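Local coordinates for protein glutathione reductase (Bartonella henselae, PDB 3O0H) that probably catalyses the NADPH-dependent reduction of glutathione disulfide to glutathione, using bound FAD and a redox-active disulfide, at residues Phe138-Leu144 / Arg152-Ile158. Numbering follows the deposited sequence.
Sequences FVDEHTL and RISAEKI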
ATOM      1  N   PHE B 138     -36.260  16.460  19.929  1.00 14.15           N
ATOM      2  CA  PHE B 138     -37.672  16.244  19.561  1.00 13.72           C
ATOM      3  C   PHE B 138     -38.597  16.878  20.579  1.00 14.44           C
ATOM      4  O   PHE B 138     -38.373  16.789  21.791  1.00 13.54           O
ATOM      5  CB  PHE B 138     -38.029  14.753  19.473  1.00 13.60           C
ATOM      6  CG  PHE B 138     -37.388  14.018  18.314  1.00 14.43           C
ATOM      7  CD1 PHE B 138     -36.136  13.462  18.434  1.00 16.13           C
ATOM      8  CD2 PHE B 138     -38.078  13.835  17.128  1.00 13.75           C
ATOM      9  CE1 PHE B 138     -35.560  12.765  17.367  1.00 15.60           C
ATOM     10  CE2 PHE B 138     -37.537  13.136  16.077  1.00 13.46           C
ATOM     11  CZ  PHE B 138     -36.282  12.595  16.195  1.00 13.51           C
ATOM     12  N   VAL B 139     -39.655  17.500  20.062  1.00 14.34           N
ATOM     13  CA  VAL B 139     -40.791  17.949  20.841  1.00 16.29           C
ATOM     14  C   VAL B 139     -41.948  16.927  20.719  1.00 16.62           C
ATOM     15  O   VAL B 139     -42.649  16.662  21.671  1.00 18.45           O
ATOM     16  CB  VAL B 139     -41.308  19.302  20.286  1.00 17.04           C
ATOM     17  CG1 VAL B 139     -42.670  19.655  20.892  1.00 18.19           C
ATOM     18  CG2 VAL B 139     -40.296  20.382  20.558  1.00 17.62           C
ATOM     19  N   ASP B 140     -42.137  16.429  19.512  1.00 16.70           N
ATOM     20  CA  ASP B 140     -43.077  15.367  19.166  1.00 17.35           C
ATOM     21  C   ASP B 140     -42.593  14.657  17.873  1.00 17.14           C
ATOM     22  O   ASP B 140     -41.476  14.854  17.449  1.00 17.24           O
ATOM     23  CB  ASP B 140     -44.517  15.885  19.046  1.00 18.12           C
ATOM     24  CG  ASP B 140     -44.754  16.776  17.848  1.00 19.69           C
ATOM     25  OD1 ASP B 140     -43.935  16.817  16.910  1.00 16.76           O
ATOM     26  OD2 ASP B 140     -45.809  17.478  17.870  1.00 21.01           O
ATOM     27  N   GLU B 141     -43.429  13.782  17.325  1.00 17.15           N
ATOM     28  CA  GLU B 141     -43.052  12.993  16.171  0.70 16.94           C
ATOM     29  C   GLU B 141     -42.593  13.772  14.916  1.00 16.48           C
ATOM     30  O   GLU B 141     -41.798  13.228  14.132  1.00 16.05           O
ATOM     31  CB  GLU B 141     -44.194  12.049  15.834  0.70 17.88           C
ATOM     32  CG  GLU B 141     -44.503  11.083  16.939  0.70 18.32           C
ATOM     33  CD  GLU B 141     -45.584  11.503  17.959  0.70 20.05           C
ATOM     34  OE1 GLU B 141     -45.889  12.719  18.178  0.70 18.36           O
ATOM     35  OE2 GLU B 141     -46.114  10.548  18.559  0.70 19.74           O
ATOM     36  N   HIS B 142     -43.055  15.004  14.732  1.00 15.87           N
ATOM     37  CA  HIS B 142     -42.723  15.818  13.560  1.00 15.74           C
ATOM     38  C   HIS B 142     -42.079  17.167  13.871  1.00 16.45           C
ATOM     39  O   HIS B 142     -41.829  17.967  12.956  1.00 17.49           O
ATOM     40  CB  HIS B 142     -44.004  16.075  12.775  1.00 16.71           C
ATOM     41  CG  HIS B 142     -44.420  14.916  11.945  1.00 16.91           C
ATOM     42  ND1 HIS B 142     -43.751  14.558  10.790  1.00 13.87           N
ATOM     43  CD2 HIS B 142     -45.433  14.029  12.095  1.00 18.57           C
ATOM     44  CE1 HIS B 142     -44.329  13.491  10.276  1.00 15.54           C
ATOM     45  NE2 HIS B 142     -45.364  13.164  11.032  1.00 18.45           N
ATOM     46  N   THR B 143     -41.737  17.412  15.127  1.00 15.40           N
ATOM     47  CA  THR B 143     -41.307  18.741  15.521  1.00 15.29           C
ATOM     48  C   THR B 143     -40.038  18.689  16.350  1.00 15.88           C
ATOM     49  O   THR B 143     -39.947  17.923  17.315  1.00 13.70           O
ATOM     50  CB  THR B 143     -42.403  19.458  16.349  1.00 15.82           C
ATOM     51  OG1 THR B 143     -43.677  19.283  15.709  1.00 17.14           O
ATOM     52  CG2 THR B 143     -42.087  20.949  16.502  1.00 15.26           C
ATOM     53  N   LEU B 144     -39.070  19.526  15.968  1.00 15.50           N
ATOM     54  CA  LEU B 144     -37.846  19.665  16.703  1.00 15.46           C
ATOM     55  C   LEU B 144     -37.785  21.037  17.328  1.00 16.91           C
ATOM     56  O   LEU B 144     -38.361  21.994  16.779  1.00 17.28           O
ATOM     57  CB  LEU B 144     -36.655  19.518  15.788  1.00 15.53           C
ATOM     58  CG  LEU B 144     -36.478  18.211  15.029  1.00 18.19           C
ATOM     59  CD1 LEU B 144     -36.719  16.998  15.951  1.00 16.93           C
ATOM     60  CD2 LEU B 144     -37.338  18.168  13.700  1.00 15.33           C
ATOM     61  N   ARG B 152     -39.108  26.231  17.171  1.00 21.21           N
ATOM     62  CA  ARG B 152     -39.630  24.936  16.766  1.00 21.44           C
ATOM     63  C   ARG B 152     -39.699  24.851  15.242  1.00 20.42           C
ATOM     64  O   ARG B 152     -40.014  25.834  14.601  1.00 20.13           O
ATOM     65  CB  ARG B 152     -40.978  24.726  17.436  1.00 21.60           C
ATOM     66  CG  ARG B 152     -40.727  24.457  18.909  1.00 25.21           C
ATOM     67  CD  ARG B 152     -41.948  24.174  19.683  1.00 26.52           C
ATOM     68  NE  ARG B 152     -41.638  23.879  21.072  1.00 26.91           N
ATOM     69  CZ  ARG B 152     -42.520  23.352  21.904  1.00 27.60           C
ATOM     70  NH1 ARG B 152     -43.738  23.074  21.476  1.00 28.70           N
ATOM     71  NH2 ARG B 152     -42.198  23.090  23.165  1.00 31.51           N
ATOM     72  N   ILE B 153     -39.245  23.738  14.688  1.00 19.09           N
ATOM     73  CA  ILE B 153     -39.177  23.489  13.257  1.00 19.18           C
ATOM     74  C   ILE B 153     -39.891  22.175  13.028  1.00 18.52           C
ATOM     75  O   ILE B 153     -39.588  21.199  13.691  1.00 17.65           O
ATOM     76  CB  ILE B 153     -37.696  23.300  12.763  1.00 19.18           C
ATOM     77  CG1 ILE B 153     -36.805  24.513  13.113  1.00 22.27           C
ATOM     78  CG2 ILE B 153     -37.656  22.975  11.259  1.00 19.73           C
ATOM     79  CD1 ILE B 153     -37.208  25.735  12.442  1.00 23.32           C
ATOM     80  N   SER B 154     -40.789  22.117  12.048  1.00 17.19           N
ATOM     81  CA  SER B 154     -41.440  20.864  11.724  1.00 16.80           C
ATOM     82  C   SER B 154     -40.881  20.232  10.464  1.00 15.89           C
ATOM     83  O   SER B 154     -40.369  20.922   9.577  1.00 14.26           O
ATOM     84  CB  SER B 154     -42.943  21.047  11.559  1.00 18.41           C
ATOM     85  OG  SER B 154     -43.199  21.800  10.380  1.00 19.67           O
ATOM     86  N   ALA B 155     -41.051  18.923  10.363  1.00 15.13           N
ATOM     87  CA  ALA B 155     -40.523  18.174   9.230  1.00 15.79           C
ATOM     88  C   ALA B 155     -41.308  16.915   8.961  1.00 15.49           C
ATOM     89  O   ALA B 155     -41.782  16.238   9.883  1.00 15.22           O
ATOM     90  CB  ALA B 155     -39.020  17.830   9.443  1.00 15.93           C
ATOM     91  N   GLU B 156     -41.419  16.596   7.683  1.00 15.61           N
ATOM     92  CA  GLU B 156     -42.136  15.418   7.282  1.00 16.95           C
ATOM     93  C   GLU B 156     -41.392  14.172   7.653  1.00 15.59           C
ATOM     94  O   GLU B 156     -42.009  13.228   8.107  1.00 17.58           O
ATOM     95  CB  GLU B 156     -42.382  15.405   5.760  1.00 18.58           C
ATOM     96  CG  GLU B 156     -43.236  14.232   5.302  1.00 22.41           C
ATOM     97  CD  GLU B 156     -43.703  14.379   3.844  1.00 31.90           C
ATOM     98  OE1 GLU B 156     -43.241  15.308   3.111  1.00 33.50           O
ATOM     99  OE2 GLU B 156     -44.560  13.559   3.434  1.00 38.67           O
ATOM    100  N   LYS B 157     -40.096  14.161   7.353  1.00 14.88           N
ATOM    101  CA  LYS B 157     -39.197  13.055   7.608  1.00 14.79           C
ATOM    102  C   LYS B 157     -38.104  13.579   8.513  1.00 13.57           C
ATOM    103  O   LYS B 157     -37.689  14.721   8.384  1.00 13.59           O
ATOM    104  CB  LYS B 157     -38.576  12.516   6.330  1.00 14.80           C
ATOM    105  CG  LYS B 157     -39.539  11.790   5.405  1.00 17.41           C
ATOM    106  CD  LYS B 157     -38.831  11.368   4.090  1.00 18.39           C
ATOM    107  CE  LYS B 157     -39.746  10.657   3.106  1.00 20.10           C
ATOM    108  NZ  LYS B 157     -41.003  11.341   2.832  1.00 21.09           N
ATOM    109  N   ILE B 158     -37.672  12.753   9.444  1.00 13.87           N
ATOM    110  CA  ILE B 158     -36.559  13.125  10.351  1.00 12.74           C
ATOM    111  C   ILE B 158     -35.497  12.024  10.359  1.00 12.57           C
ATOM    112  O   ILE B 158     -35.847  10.838  10.489  1.00 13.90           O
ATOM    113  CB  ILE B 158     -37.063  13.441  11.786  1.00 12.92           C
ATOM    114  CG1 ILE B 158     -38.006  14.654  11.790  1.00 12.81           C
ATOM    115  CG2 ILE B 158     -35.918  13.756  12.731  1.00 11.44           C
ATOM    116  CD1 ILE B 158     -38.856  14.683  12.972  1.00 15.97           C
TER
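F138 and I158 run alongside each other in antiparallel sense, F138 CZ 3.7 Å from I158 CG2, while L144 CD1 lies over one face of the ring; the F138 side chain sits about 8 Å from the bound FAD. V139 lies roughly perpendicular to the R152 side chain and sets CG1 over one face of the guanidinium, 3.6 Å from R152 NH1; R152 NE is held in a salt bridge by E145. D140 shapes the turn that follows: its OD1 accepts from H142 N, an Asx turn, and from T143 OG1, the two donors coming from opposite faces of the carboxylate. The carbonyl O of E141, hydrogen-bonded to H320, lies against I158 CD1. T143-L144 and R152-A155 pair in the hairpin of strands 143-146 and 152-155, while F138 ends strand 136-138 of the same three-stranded antiparallel sheet; at 156-157 the chain turns into strand 158-160 of the parallel sheet. H142 grips A155 twice: H142 O receives A155 N at 2.9 Å, and H142 ND1 donates to A155 O at 2.7 Å, nearly in the ring plane and almost straight (165°). Chi1 (-79°) and chi2 (-73°) together turn the ND1 edge to A155, and the imidazole stacks with F25 and H320. T143 forms a non-hydrogen-bonded pair with S154, T143 CG2 4.0 Å from R152 CB. L144 and I153 exchange two backbone hydrogen bonds, and L144 CD2 meets I158 CD1 tip to tip at 3.9 Å.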